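Local coordinates for protein transcriptional regulator (Bacillus halodurans, PDB 1Z4E) that has the GNAT acetyltransferase fold and may act as an acyltransferase, moving an acyl group other than aminoacyl, at residues L15-A23 / V59-M69; I49-I58 / G68-P76. All coordinates share one frame; numbering follows the deposited sequence.

Contact 1: residues L15-A23 / V59-M69; sequences LEQMVHMLA and VACNGEEIVGM
The side-chain amide of Gln-17 bonds to the backbone where the hairpin turn passes into strand 65-69. Its OE1 accepts the backbone N of Ile-66 at 2.9 Å along an almost straight N-H (175°), the donor tilted from the carbonyl plane, while NE2 gives a hydrogen to Glu-64 O at 3.1 Å, nearly in the plane of its own amide. One water donates both to OE1 and to Ile-66 O, so three hydrogen bonds fix the rotation of the amide. CG lies beside the backbone N (chi1 -69°) and the chain then runs extended, reaching the strand over the CG1 branch of Ile-66.

Three methionines, with Leu-22, Val-59 and Ile-66, make the apolar part. Met-69 sets its bent end against the helix: CE comes to 3.7 Å from Met-18 CB and 3.8 Å from Leu-22 CD2, and SD rests 3.5 Å from Met-18 O. Met-21 slides past it in the opposite direction, SD to Met-69 CG 3.9 Å, and its chi3 bend (-64°) lays CE against Ile-66 O. Met-18 SD meets Val-59 CG1 at 3.6 Å, the two side chains crossing at about a right angle. Leu-78 of the second subunit packs on Met-18 and Met-69 as well.

Between the strands, Val-67 and Gly-68 both face Ala-60, a classic beta bulge, and a type II' turn runs from Asn-62 to Glu-65. The whole is an alpha-helix packed against a bulged beta hairpin, part of the mixed alpha/beta architecture of the GNAT fold.

Contact 2: residues I49-I58 / G68-P76; sequences IKKDKNNELI and GMLQVTFTP
Gln-71 and Asn-55 meet through their amides, whose planes stand 44° apart: Gln-71 NE2 points to Asn-55 OD1 at 2.8 Å, although the place of OD1 is less sure. Gln-71 extends with CG opposite the backbone N (chi1 -171°), its CB and CG lying against Leu-57 CD2, and the CD1 methyl of Ile-49, from the preceding helix, stands above the plane of the amide, 3.8 Å from Gln-71 OE1 and as far from NE2. On the other face of the sheet Ile-58 and Leu-70 run side by side, CG1 to CD1 3.9 Å. Glu-56 comes to the ring edge of Phe-74, OE1 to CE2 3.6 Å, with the carboxylate and ring planes almost perpendicular.

These side chains ride on an antiparallel beta hairpin, two inner strands that are second and third across the five-stranded GNAT sheet. Glu-56 with Val-72 and Ile-58 with Leu-70 are hydrogen-bonded pairs, the bond from Glu-56 N to Val-72 O measuring 2.8 Å; Asn-55 with Thr-73 and Leu-57 with Gln-71 are non-hydrogen-bonded. Phe-74 N adds a bond to Asn-54 O at 2.9 Å. Before the strand, Asp-52 OD1 accepts from Asn-54 N in an Asx turn, within a type I turn that leads from the helix into the sheet.

Farther out, Glu-56 OE2 forms salt bridges to Arg-113 and Arg-117, which probably favour its charged state. Helix 102-116 lays Leu-106 on both Ile-58 and Leu-70. A leucine in place of Gln-71 would probably cost Pro-76 O of the second subunit one of the two hydrogen bonds it takes from NE2 and Asn-55 ND2, and, less surely, Asn-55 OD1 a donor.

In the fold
Contacts 1 and 2 use the same hairpin, strands 55-62 and 65-76, with centres about 16 Å apart. Contact 1 takes its turn end and contact 2 the end away from the turn; they share Gly-68 and Met-69, and Met-18 CE reaches Leu-57 CD1 at 4.3 Å. Their segments alternate along the chain: helix 15-24 comes first, helix 40-51 leads into contact 2, and the hairpin then serves both. Strand 6-9 flanks the pair on one side and strand 84-93 on the other within the mixed sheet. Helix 15-24 packs on the turn end, Ile-49 of helix 40-51 touches the hairpin farther along, and both regions take part in the interface with the second subunit.

Contact 1: residues L15-A23 / V59-M69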
ATOM      1  N   LEU A  15      -2.677  16.347  16.010  1.00 18.22           N
ATOM      2  CA  LEU A  15      -3.406  16.530  14.758  1.00 18.74           C
ATOM      3  C   LEU A  15      -3.255  17.887  14.099  1.00 19.54           C
ATOM      4  O   LEU A  15      -3.038  17.964  12.893  1.00 19.55           O
ATOM      5  CB  LEU A  15      -4.892  16.220  14.951  1.00 18.65           C
ATOM      6  CG  LEU A  15      -5.688  16.088  13.646  1.00 17.34           C
ATOM      7  CD1 LEU A  15      -5.049  15.035  12.739  1.00 15.03           C
ATOM      8  CD2 LEU A  15      -7.127  15.701  13.966  1.00 15.61           C
ATOM      9  N   GLU A  16      -3.371  18.956  14.879  1.00 13.80           N
ATOM     10  CA  GLU A  16      -3.251  20.301  14.325  1.00 14.88           C
ATOM     11  C   GLU A  16      -1.891  20.498  13.651  1.00 15.19           C
ATOM     12  O   GLU A  16      -1.809  21.011  12.522  1.00 15.40           O
ATOM     13  CB  GLU A  16      -3.470  21.344  15.432  1.00 19.45           C
ATOM     14  CG  GLU A  16      -3.503  22.797  14.963  1.00 24.25           C
ATOM     15  CD  GLU A  16      -2.125  23.423  14.887  1.00 24.79           C
ATOM     16  OE1 GLU A  16      -1.311  23.165  15.795  1.00 25.49           O
ATOM     17  OE2 GLU A  16      -1.858  24.188  13.935  1.00 27.65           O
ATOM     18  N   GLN A  17      -0.822  20.084  14.326  1.00 18.67           N
ATOM     19  CA  GLN A  17       0.509  20.231  13.751  1.00 19.67           C
ATOM     20  C   GLN A  17       0.721  19.308  12.556  1.00 15.92           C
ATOM     21  O   GLN A  17       1.376  19.695  11.594  1.00 13.49           O
ATOM     22  CB  GLN A  17       1.595  19.970  14.801  1.00 18.27           C
ATOM     23  CG  GLN A  17       1.677  21.036  15.876  1.00 21.55           C
ATOM     24  CD  GLN A  17       2.787  20.764  16.869  1.00 21.03           C
ATOM     25  OE1 GLN A  17       3.971  20.810  16.525  1.00 23.39           O
ATOM     26  NE2 GLN A  17       2.411  20.473  18.109  1.00 21.32           N
ATOM     27  N   MET A  18       0.175  18.095  12.605  1.00 12.84           N
ATOM     28  CA  MET A  18       0.344  17.174  11.478  1.00 14.12           C
ATOM     29  C   MET A  18      -0.323  17.726  10.213  1.00 14.64           C
ATOM     30  O   MET A  18       0.273  17.701   9.134  1.00 13.73           O
ATOM     31  CB  MET A  18      -0.226  15.783  11.809  1.00  1.94           C
ATOM     32  CG  MET A  18       0.607  14.973  12.825  1.00  2.30           C
ATOM     33  SD  MET A  18       0.134  13.195  12.933  1.00 10.58           S
ATOM     34  CE  MET A  18      -1.472  13.324  13.648  1.00 18.80           C
ATOM     35  N   VAL A  19      -1.554  18.225  10.346  1.00 13.24           N
ATOM     36  CA  VAL A  19      -2.272  18.783   9.197  1.00 13.49           C
ATOM     37  C   VAL A  19      -1.501  19.977   8.634  1.00 15.22           C
ATOM     38  O   VAL A  19      -1.384  20.128   7.419  1.00 13.80           O
ATOM     39  CB  VAL A  19      -3.704  19.244   9.577  1.00 17.92           C
ATOM     40  CG1 VAL A  19      -4.392  19.890   8.367  1.00 17.09           C
ATOM     41  CG2 VAL A  19      -4.516  18.054  10.063  1.00 18.24           C
ATOM     42  N   HIS A  20      -0.965  20.815   9.516  1.00 17.33           N
ATOM     43  CA  HIS A  20      -0.195  21.971   9.068  1.00 17.22           C
ATOM     44  C   HIS A  20       1.021  21.508   8.242  1.00 16.52           C
ATOM     45  O   HIS A  20       1.318  22.080   7.189  1.00 15.15           O
ATOM     46  CB  HIS A  20       0.269  22.803  10.267  1.00 26.65           C
ATOM     47  CG  HIS A  20       0.875  24.119   9.886  1.00 31.78           C
ATOM     48  ND1 HIS A  20       0.154  25.116   9.263  1.00 43.32           N
ATOM     49  CD2 HIS A  20       2.137  24.592  10.016  1.00 44.10           C
ATOM     50  CE1 HIS A  20       0.947  26.147   9.026  1.00 44.81           C
ATOM     51  NE2 HIS A  20       2.155  25.855   9.472  1.00 44.84           N
ATOM     52  N   MET A  21       1.708  20.466   8.713  1.00 16.52           N
ATOM     53  CA  MET A  21       2.882  19.933   8.015  1.00 15.86           C
ATOM     54  C   MET A  21       2.467  19.413   6.638  1.00 16.48           C
ATOM     55  O   MET A  21       3.149  19.651   5.638  1.00 15.82           O
ATOM     56  CB  MET A  21       3.535  18.813   8.847  1.00  8.04           C
ATOM     57  CG  MET A  21       4.950  18.391   8.380  1.00 14.52           C
ATOM     58  SD  MET A  21       5.844  17.280   9.535  1.00 11.16           S
ATOM     59  CE  MET A  21       6.035  18.333  10.946  1.00 10.61           C
ATOM     60  N   LEU A  22       1.339  18.711   6.577  1.00 16.19           N
ATOM     61  CA  LEU A  22       0.850  18.186   5.305  1.00 17.49           C
ATOM     62  C   LEU A  22       0.555  19.310   4.309  1.00 20.49           C
ATOM     63  O   LEU A  22       0.950  19.240   3.142  1.00 19.10           O
ATOM     64  CB  LEU A  22      -0.419  17.356   5.516  1.00 18.41           C
ATOM     65  CG  LEU A  22      -0.273  16.025   6.259  1.00 16.77           C
ATOM     66  CD1 LEU A  22      -1.653  15.388   6.452  1.00 17.48           C
ATOM     67  CD2 LEU A  22       0.644  15.097   5.469  1.00 21.81           C
ATOM     68  N   ALA A  23      -0.127  20.349   4.781  1.00 19.15           N
ATOM     69  CA  ALA A  23      -0.499  21.479   3.934  1.00 20.26           C
ATOM     70  C   ALA A  23       0.697  22.325   3.515  1.00 21.85           C
ATOM     71  O   ALA A  23       0.653  23.004   2.489  1.00 22.53           O
ATOM     72  CB  ALA A  23      -1.518  22.355   4.653  1.00 22.58           C
ATOM     73  N   VAL A  59       4.864  10.092  14.842  1.00 14.39           N
ATOM     74  CA  VAL A  59       5.458  11.426  14.822  1.00 15.12           C
ATOM     75  C   VAL A  59       6.821  11.470  15.511  1.00 15.91           C
ATOM     76  O   VAL A  59       7.089  10.698  16.447  1.00 14.66           O
ATOM     77  CB  VAL A  59       4.542  12.490  15.508  1.00  9.53           C
ATOM     78  CG1 VAL A  59       3.268  12.707  14.686  1.00 10.82           C
ATOM     79  CG2 VAL A  59       4.203  12.062  16.940  1.00 10.25           C
ATOM     80  N   ALA A  60       7.683  12.357  15.010  1.00 11.67           N
ATOM     81  CA  ALA A  60       9.011  12.599  15.566  1.00 12.57           C
ATOM     82  C   ALA A  60       8.802  13.908  16.322  1.00 12.98           C
ATOM     83  O   ALA A  60       8.272  14.875  15.763  1.00 16.72           O
ATOM     84  CB  ALA A  60      10.033  12.790  14.451  1.00 12.86           C
ATOM     85  N   CYS A  61       9.219  13.945  17.581  1.00 13.87           N
ATOM     86  CA  CYS A  61       8.997  15.119  18.410  1.00 12.80           C
ATOM     87  C   CYS A  61      10.233  15.760  19.025  1.00 14.32           C
ATOM     88  O   CYS A  61      11.195  15.078  19.378  1.00 13.36           O
ATOM     89  CB  CYS A  61       8.044  14.746  19.550  1.00 22.74           C
ATOM     90  SG  CYS A  61       6.626  13.751  19.044  1.00 22.07           S
ATOM     91  N   ASN A  62      10.178  17.083  19.144  1.00 17.67           N
ATOM     92  CA  ASN A  62      11.220  17.891  19.775  1.00 20.78           C
ATOM     93  C   ASN A  62      10.411  18.516  20.906  1.00 22.93           C
ATOM     94  O   ASN A  62      10.009  19.679  20.834  1.00 18.88           O
ATOM     95  CB  ASN A  62      11.725  18.975  18.813  1.00 14.97           C
ATOM     96  CG  ASN A  62      12.730  19.911  19.463  1.00 17.36           C
ATOM     97  OD1 ASN A  62      13.693  19.467  20.078  1.00 14.94           O
ATOM     98  ND2 ASN A  62      12.511  21.217  19.320  1.00 15.63           N
ATOM     99  N   GLY A  63      10.153  17.730  21.947  1.00 20.29           N
ATOM    100  CA  GLY A  63       9.328  18.223  23.033  1.00 23.36           C
ATOM    101  C   GLY A  63       7.924  18.204  22.452  1.00 24.17           C
ATOM    102  O   GLY A  63       7.526  17.209  21.845  1.00 21.75           O
ATOM    103  N   GLU A  64       7.182  19.298  22.589  1.00 24.70           N
ATOM    104  CA  GLU A  64       5.822  19.358  22.059  1.00 28.13           C
ATOM    105  C   GLU A  64       5.792  19.700  20.572  1.00 27.10           C
ATOM    106  O   GLU A  64       4.751  19.601  19.921  1.00 24.89           O
ATOM    107  CB  GLU A  64       4.998  20.384  22.835  1.00 36.29           C
ATOM    108  CG  GLU A  64       4.724  19.997  24.280  1.00 40.71           C
ATOM    109  CD  GLU A  64       3.945  21.064  25.027  1.00 49.43           C
ATOM    110  OE1 GLU A  64       2.878  21.482  24.529  1.00 47.19           O
ATOM    111  OE2 GLU A  64       4.399  21.483  26.113  1.00 51.31           O
ATOM    112  N   GLU A  65       6.938  20.096  20.034  1.00 20.28           N
ATOM    113  CA  GLU A  65       7.027  20.457  18.629  1.00 16.62           C
ATOM    114  C   GLU A  65       7.150  19.213  17.753  1.00 13.14           C
ATOM    115  O   GLU A  65       8.091  18.424  17.899  1.00 15.81           O
ATOM    116  CB  GLU A  65       8.241  21.381  18.417  1.00 19.76           C
ATOM    117  CG  GLU A  65       8.497  21.793  16.976  1.00 17.55           C
ATOM    118  CD  GLU A  65       9.703  22.715  16.848  1.00 22.16           C
ATOM    119  OE1 GLU A  65      10.810  22.332  17.292  1.00 18.89           O
ATOM    120  OE2 GLU A  65       9.542  23.824  16.304  1.00 21.55           O
ATOM    121  N   ILE A  66       6.195  19.026  16.849  1.00 15.38           N
ATOM    122  CA  ILE A  66       6.242  17.881  15.949  1.00 16.46           C
ATOM    123  C   ILE A  66       7.186  18.258  14.812  1.00 13.90           C
ATOM    124  O   ILE A  66       6.976  19.259  14.130  1.00 14.23           O
ATOM    125  CB  ILE A  66       4.845  17.560  15.360  1.00 14.02           C
ATOM    126  CG1 ILE A  66       3.862  17.206  16.486  1.00 16.96           C
ATOM    127  CG2 ILE A  66       4.957  16.407  14.369  1.00 13.44           C
ATOM    128  CD1 ILE A  66       4.258  15.973  17.296  1.00 19.41           C
ATOM    129  N   VAL A  67       8.227  17.464  14.602  1.00 11.06           N
ATOM    130  CA  VAL A  67       9.175  17.779  13.546  1.00 12.02           C
ATOM    131  C   VAL A  67       9.194  16.772  12.406  1.00 12.44           C
ATOM    132  O   VAL A  67       9.970  16.916  11.460  1.00 11.72           O
ATOM    133  CB  VAL A  67      10.596  17.938  14.123  1.00 17.81           C
ATOM    134  CG1 VAL A  67      10.589  19.058  15.144  1.00 15.58           C
ATOM    135  CG2 VAL A  67      11.066  16.639  14.770  1.00 17.17           C
ATOM    136  N   GLY A  68       8.331  15.764  12.492  1.00 14.52           N
ATOM    137  CA  GLY A  68       8.273  14.761  11.447  1.00 13.38           C
ATOM    138  C   GLY A  68       7.088  13.839  11.643  1.00 13.41           C
ATOM    139  O   GLY A  68       6.598  13.678  12.757  1.00 13.18           O
ATOM    140  N   MET A  69       6.624  13.228  10.558  1.00 13.63           N
ATOM    141  CA  MET A  69       5.482  12.327  10.636  1.00 14.51           C
ATOM    142  C   MET A  69       5.473  11.345   9.471  1.00 11.37           C
ATOM    143  O   MET A  69       6.130  11.559   8.452  1.00 14.81           O
ATOM    144  CB  MET A  69       4.168  13.138  10.601  1.00  6.09           C
ATOM    145  CG  MET A  69       3.912  13.850   9.259  1.00  6.03           C
ATOM    146  SD  MET A  69       2.450  14.976   9.180  1.00  6.45           S
ATOM    147  CE  MET A  69       1.146  13.786   8.998  1.00 10.89           C
TER
HETATM  148  O   HOH W   1       5.223  21.321  14.058  1.00 22.10           O

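Contact 2: residues I49-I58 / G68-P76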
ATOM      1  N   ILE A  49      -8.057   5.541  11.692  1.00 14.89           N
ATOM      2  CA  ILE A  49      -6.683   5.069  11.824  1.00 14.83           C
ATOM      3  C   ILE A  49      -6.425   4.617  13.262  1.00 15.26           C
ATOM      4  O   ILE A  49      -5.857   3.547  13.504  1.00 16.10           O
ATOM      5  CB  ILE A  49      -5.687   6.200  11.452  1.00 14.82           C
ATOM      6  CG1 ILE A  49      -5.793   6.503   9.951  1.00 18.11           C
ATOM      7  CG2 ILE A  49      -4.264   5.805  11.837  1.00 15.77           C
ATOM      8  CD1 ILE A  49      -5.029   7.748   9.505  1.00 23.70           C
ATOM      9  N   LYS A  50      -6.870   5.431  14.215  1.00 15.62           N
ATOM     10  CA  LYS A  50      -6.673   5.132  15.630  1.00 16.54           C
ATOM     11  C   LYS A  50      -7.278   3.799  16.062  1.00 17.71           C
ATOM     12  O   LYS A  50      -6.645   3.042  16.793  1.00 20.36           O
ATOM     13  CB  LYS A  50      -7.262   6.256  16.497  1.00 20.00           C
ATOM     14  CG  LYS A  50      -7.056   6.066  17.994  1.00 23.29           C
ATOM     15  CD  LYS A  50      -7.742   7.161  18.802  1.00 21.59           C
ATOM     16  CE  LYS A  50      -7.453   7.017  20.293  1.00 25.95           C
ATOM     17  NZ  LYS A  50      -8.020   8.157  21.081  1.00 21.91           N
ATOM     18  N   LYS A  51      -8.496   3.510  15.614  1.00 18.42           N
ATOM     19  CA  LYS A  51      -9.151   2.265  16.004  1.00 22.07           C
ATOM     20  C   LYS A  51      -8.550   1.006  15.371  1.00 22.33           C
ATOM     21  O   LYS A  51      -8.759  -0.097  15.870  1.00 23.14           O
ATOM     22  CB  LYS A  51     -10.652   2.329  15.707  1.00 41.96           C
ATOM     23  CG  LYS A  51     -11.034   2.252  14.243  1.00 43.64           C
ATOM     24  CD  LYS A  51     -12.557   2.213  14.103  1.00 50.20           C
ATOM     25  CE  LYS A  51     -12.993   1.932  12.667  1.00 50.33           C
ATOM     26  NZ  LYS A  51     -14.474   1.772  12.550  1.00 53.80           N
ATOM     27  N   ASP A  52      -7.811   1.165  14.278  1.00 14.10           N
ATOM     28  CA  ASP A  52      -7.183   0.021  13.611  1.00 16.87           C
ATOM     29  C   ASP A  52      -5.749  -0.099  14.120  1.00 17.21           C
ATOM     30  O   ASP A  52      -4.909   0.752  13.814  1.00 17.56           O
ATOM     31  CB  ASP A  52      -7.177   0.237  12.094  1.00 19.82           C
ATOM     32  CG  ASP A  52      -6.634  -0.962  11.325  1.00 18.97           C
ATOM     33  OD1 ASP A  52      -6.089  -1.898  11.956  1.00 18.67           O
ATOM     34  OD2 ASP A  52      -6.745  -0.956  10.080  1.00 24.39           O
ATOM     35  N   LYS A  53      -5.470  -1.142  14.901  1.00 13.35           N
ATOM     36  CA  LYS A  53      -4.127  -1.343  15.453  1.00 16.41           C
ATOM     37  C   LYS A  53      -3.021  -1.575  14.413  1.00 15.58           C
ATOM     38  O   LYS A  53      -1.839  -1.401  14.714  1.00 17.45           O
ATOM     39  CB  LYS A  53      -4.126  -2.507  16.453  1.00 35.24           C
ATOM     40  CG  LYS A  53      -4.863  -2.213  17.753  1.00 42.98           C
ATOM     41  CD  LYS A  53      -4.784  -3.386  18.733  1.00 42.39           C
ATOM     42  CE  LYS A  53      -3.383  -3.566  19.321  1.00 45.82           C
ATOM     43  NZ  LYS A  53      -2.965  -2.419  20.190  1.00 47.25           N
ATOM     44  N   ASN A  54      -3.403  -1.959  13.198  1.00 15.01           N
ATOM     45  CA  ASN A  54      -2.435  -2.217  12.129  1.00 14.85           C
ATOM     46  C   ASN A  54      -2.274  -1.037  11.177  1.00 12.69           C
ATOM     47  O   ASN A  54      -1.687  -1.171  10.096  1.00 14.97           O
ATOM     48  CB  ASN A  54      -2.849  -3.460  11.336  1.00 19.30           C
ATOM     49  CG  ASN A  54      -2.682  -4.740  12.131  1.00 24.52           C
ATOM     50  OD1 ASN A  54      -3.464  -5.678  11.983  1.00 30.72           O
ATOM     51  ND2 ASN A  54      -1.655  -4.791  12.967  1.00 25.62           N
ATOM     52  N   ASN A  55      -2.809   0.114  11.576  1.00 15.66           N
ATOM     53  CA  ASN A  55      -2.708   1.337  10.784  1.00 16.14           C
ATOM     54  C   ASN A  55      -2.283   2.395  11.796  1.00 16.36           C
ATOM     55  O   ASN A  55      -3.020   2.682  12.734  1.00 15.10           O
ATOM     56  CB  ASN A  55      -4.072   1.678  10.175  1.00 15.22           C
ATOM     57  CG  ASN A  55      -3.963   2.613   8.996  1.00 18.82           C
ATOM     58  OD1 ASN A  55      -2.869   2.850   8.477  1.00 22.33           O
ATOM     59  ND2 ASN A  55      -5.099   3.140   8.551  1.00 21.04           N
ATOM     60  N   GLU A  56      -1.095   2.970  11.622  1.00 17.36           N
ATOM     61  CA  GLU A  56      -0.610   3.938  12.595  1.00 19.24           C
ATOM     62  C   GLU A  56      -0.028   5.230  12.051  1.00 19.87           C
ATOM     63  O   GLU A  56       0.548   5.275  10.960  1.00 19.00           O
ATOM     64  CB  GLU A  56       0.462   3.285  13.472  1.00 18.91           C
ATOM     65  CG  GLU A  56       0.107   1.891  13.965  1.00 20.29           C
ATOM     66  CD  GLU A  56       1.231   1.249  14.742  1.00 24.25           C
ATOM     67  OE1 GLU A  56       2.405   1.464  14.375  1.00 23.76           O
ATOM     68  OE2 GLU A  56       0.940   0.516  15.712  1.00 22.44           O
ATOM     69  N   LEU A  57      -0.183   6.285  12.843  1.00 17.12           N
ATOM     70  CA  LEU A  57       0.378   7.586  12.519  1.00 18.71           C
ATOM     71  C   LEU A  57       1.509   7.732  13.526  1.00 15.71           C
ATOM     72  O   LEU A  57       1.298   7.615  14.741  1.00 17.39           O
ATOM     73  CB  LEU A  57      -0.665   8.691  12.696  1.00 15.76           C
ATOM     74  CG  LEU A  57      -1.649   8.791  11.531  1.00 21.81           C
ATOM     75  CD1 LEU A  57      -2.853   9.646  11.916  1.00 19.33           C
ATOM     76  CD2 LEU A  57      -0.918   9.375  10.319  1.00 21.16           C
ATOM     77  N   ILE A  58       2.708   7.963  13.012  1.00 13.89           N
ATOM     78  CA  ILE A  58       3.901   8.093  13.838  1.00 13.34           C
ATOM     79  C   ILE A  58       4.485   9.496  13.712  1.00 14.11           C
ATOM     80  O   ILE A  58       4.591  10.023  12.606  1.00 16.25           O
ATOM     81  CB  ILE A  58       4.984   7.096  13.373  1.00 13.92           C
ATOM     82  CG1 ILE A  58       4.388   5.684  13.278  1.00 15.58           C
ATOM     83  CG2 ILE A  58       6.180   7.154  14.297  1.00 17.24           C
ATOM     84  CD1 ILE A  58       3.795   5.160  14.585  1.00 14.39           C
ATOM     85  N   GLY A  68       8.331  15.764  12.492  1.00 14.52           N
ATOM     86  CA  GLY A  68       8.273  14.761  11.447  1.00 13.38           C
ATOM     87  C   GLY A  68       7.088  13.839  11.643  1.00 13.41           C
ATOM     88  O   GLY A  68       6.598  13.678  12.757  1.00 13.18           O
ATOM     89  N   MET A  69       6.624  13.228  10.558  1.00 13.63           N
ATOM     90  CA  MET A  69       5.482  12.327  10.636  1.00 14.51           C
ATOM     91  C   MET A  69       5.473  11.345   9.471  1.00 11.37           C
ATOM     92  O   MET A  69       6.130  11.559   8.452  1.00 14.81           O
ATOM     93  CB  MET A  69       4.168  13.138  10.601  1.00  6.09           C
ATOM     94  CG  MET A  69       3.912  13.850   9.259  1.00  6.03           C
ATOM     95  SD  MET A  69       2.450  14.976   9.180  1.00  6.45           S
ATOM     96  CE  MET A  69       1.146  13.786   8.998  1.00 10.89           C
ATOM     97  N   LEU A  70       4.719  10.265   9.638  1.00 13.20           N
ATOM     98  CA  LEU A  70       4.530   9.279   8.585  1.00 14.77           C
ATOM     99  C   LEU A  70       3.398   8.372   9.026  1.00 16.33           C
ATOM    100  O   LEU A  70       3.029   8.344  10.207  1.00 14.78           O
ATOM    101  CB  LEU A  70       5.802   8.447   8.338  1.00 11.61           C
ATOM    102  CG  LEU A  70       6.334   7.490   9.416  1.00 14.85           C
ATOM    103  CD1 LEU A  70       5.392   6.299   9.593  1.00 13.44           C
ATOM    104  CD2 LEU A  70       7.704   6.991   9.008  1.00 12.88           C
ATOM    105  N   GLN A  71       2.823   7.653   8.073  1.00 14.62           N
ATOM    106  CA  GLN A  71       1.780   6.697   8.397  1.00 16.10           C
ATOM    107  C   GLN A  71       2.347   5.359   7.967  1.00 14.64           C
ATOM    108  O   GLN A  71       3.076   5.279   6.976  1.00 13.95           O
ATOM    109  CB  GLN A  71       0.486   6.982   7.631  1.00 14.59           C
ATOM    110  CG  GLN A  71      -0.686   6.123   8.128  1.00 18.97           C
ATOM    111  CD  GLN A  71      -2.008   6.453   7.450  1.00 20.94           C
ATOM    112  OE1 GLN A  71      -2.229   7.580   7.012  1.00 14.95           O
ATOM    113  NE2 GLN A  71      -2.903   5.473   7.385  1.00 18.89           N
ATOM    114  N   VAL A  72       2.050   4.312   8.724  1.00 16.46           N
ATOM    115  CA  VAL A  72       2.532   2.990   8.372  1.00 15.54           C
ATOM    116  C   VAL A  72       1.379   2.009   8.561  1.00 17.29           C
ATOM    117  O   VAL A  72       0.633   2.089   9.547  1.00 15.48           O
ATOM    118  CB  VAL A  72       3.760   2.593   9.229  1.00 17.98           C
ATOM    119  CG1 VAL A  72       3.374   2.513  10.701  1.00 16.26           C
ATOM    120  CG2 VAL A  72       4.335   1.264   8.737  1.00 16.68           C
ATOM    121  N   THR A  73       1.214   1.117   7.588  1.00 12.09           N
ATOM    122  CA  THR A  73       0.145   0.125   7.609  1.00 15.13           C
ATOM    123  C   THR A  73       0.736  -1.277   7.453  1.00 15.07           C
ATOM    124  O   THR A  73       1.543  -1.523   6.549  1.00 13.79           O
ATOM    125  CB  THR A  73      -0.850   0.369   6.457  1.00 20.71           C
ATOM    126  OG1 THR A  73      -0.222   0.044   5.211  1.00 36.99           O
ATOM    127  CG2 THR A  73      -1.261   1.823   6.410  1.00 14.23           C
ATOM    128  N   PHE A  74       0.333  -2.184   8.340  1.00 13.50           N
ATOM    129  CA  PHE A  74       0.813  -3.564   8.336  1.00 12.98           C
ATOM    130  C   PHE A  74      -0.322  -4.405   7.778  1.00 11.45           C
ATOM    131  O   PHE A  74      -1.414  -4.427   8.343  1.00 13.00           O
ATOM    132  CB  PHE A  74       1.149  -3.991   9.764  1.00 16.36           C
ATOM    133  CG  PHE A  74       2.054  -3.032  10.473  1.00 19.91           C
ATOM    134  CD1 PHE A  74       3.396  -2.934  10.129  1.00 13.97           C
ATOM    135  CD2 PHE A  74       1.553  -2.194  11.468  1.00 21.18           C
ATOM    136  CE1 PHE A  74       4.232  -2.010  10.763  1.00 16.25           C
ATOM    137  CE2 PHE A  74       2.375  -1.270  12.107  1.00 22.78           C
ATOM    138  CZ  PHE A  74       3.717  -1.176  11.755  1.00 16.14           C
ATOM    139  N   THR A  75      -0.057  -5.104   6.681  1.00 12.74           N
ATOM    140  CA  THR A  75      -1.094  -5.880   5.999  1.00 14.13           C
ATOM    141  C   THR A  75      -0.653  -7.278   5.549  1.00 13.26           C
ATOM    142  O   THR A  75       0.478  -7.466   5.115  1.00 12.21           O
ATOM    143  CB  THR A  75      -1.552  -5.103   4.731  1.00 13.66           C
ATOM    144  OG1 THR A  75      -1.869  -3.754   5.095  1.00 17.57           O
ATOM    145  CG2 THR A  75      -2.778  -5.758   4.081  1.00 17.14           C
ATOM    146  N   PRO A  76      -1.548  -8.278   5.662  1.00 15.09           N
ATOM    147  CA  PRO A  76      -1.198  -9.637   5.234  1.00 14.82           C
ATOM    148  C   PRO A  76      -1.488  -9.791   3.740  1.00 13.37           C
ATOM    149  O   PRO A  76      -2.429  -9.191   3.223  1.00 12.88           O
ATOM    150  CB  PRO A  76      -2.115 -10.515   6.080  1.00 14.39           C
ATOM    151  CG  PRO A  76      -3.356  -9.662   6.213  1.00 17.36           C
ATOM    152  CD  PRO A  76      -2.773  -8.284   6.490  1.00 15.63           C
TER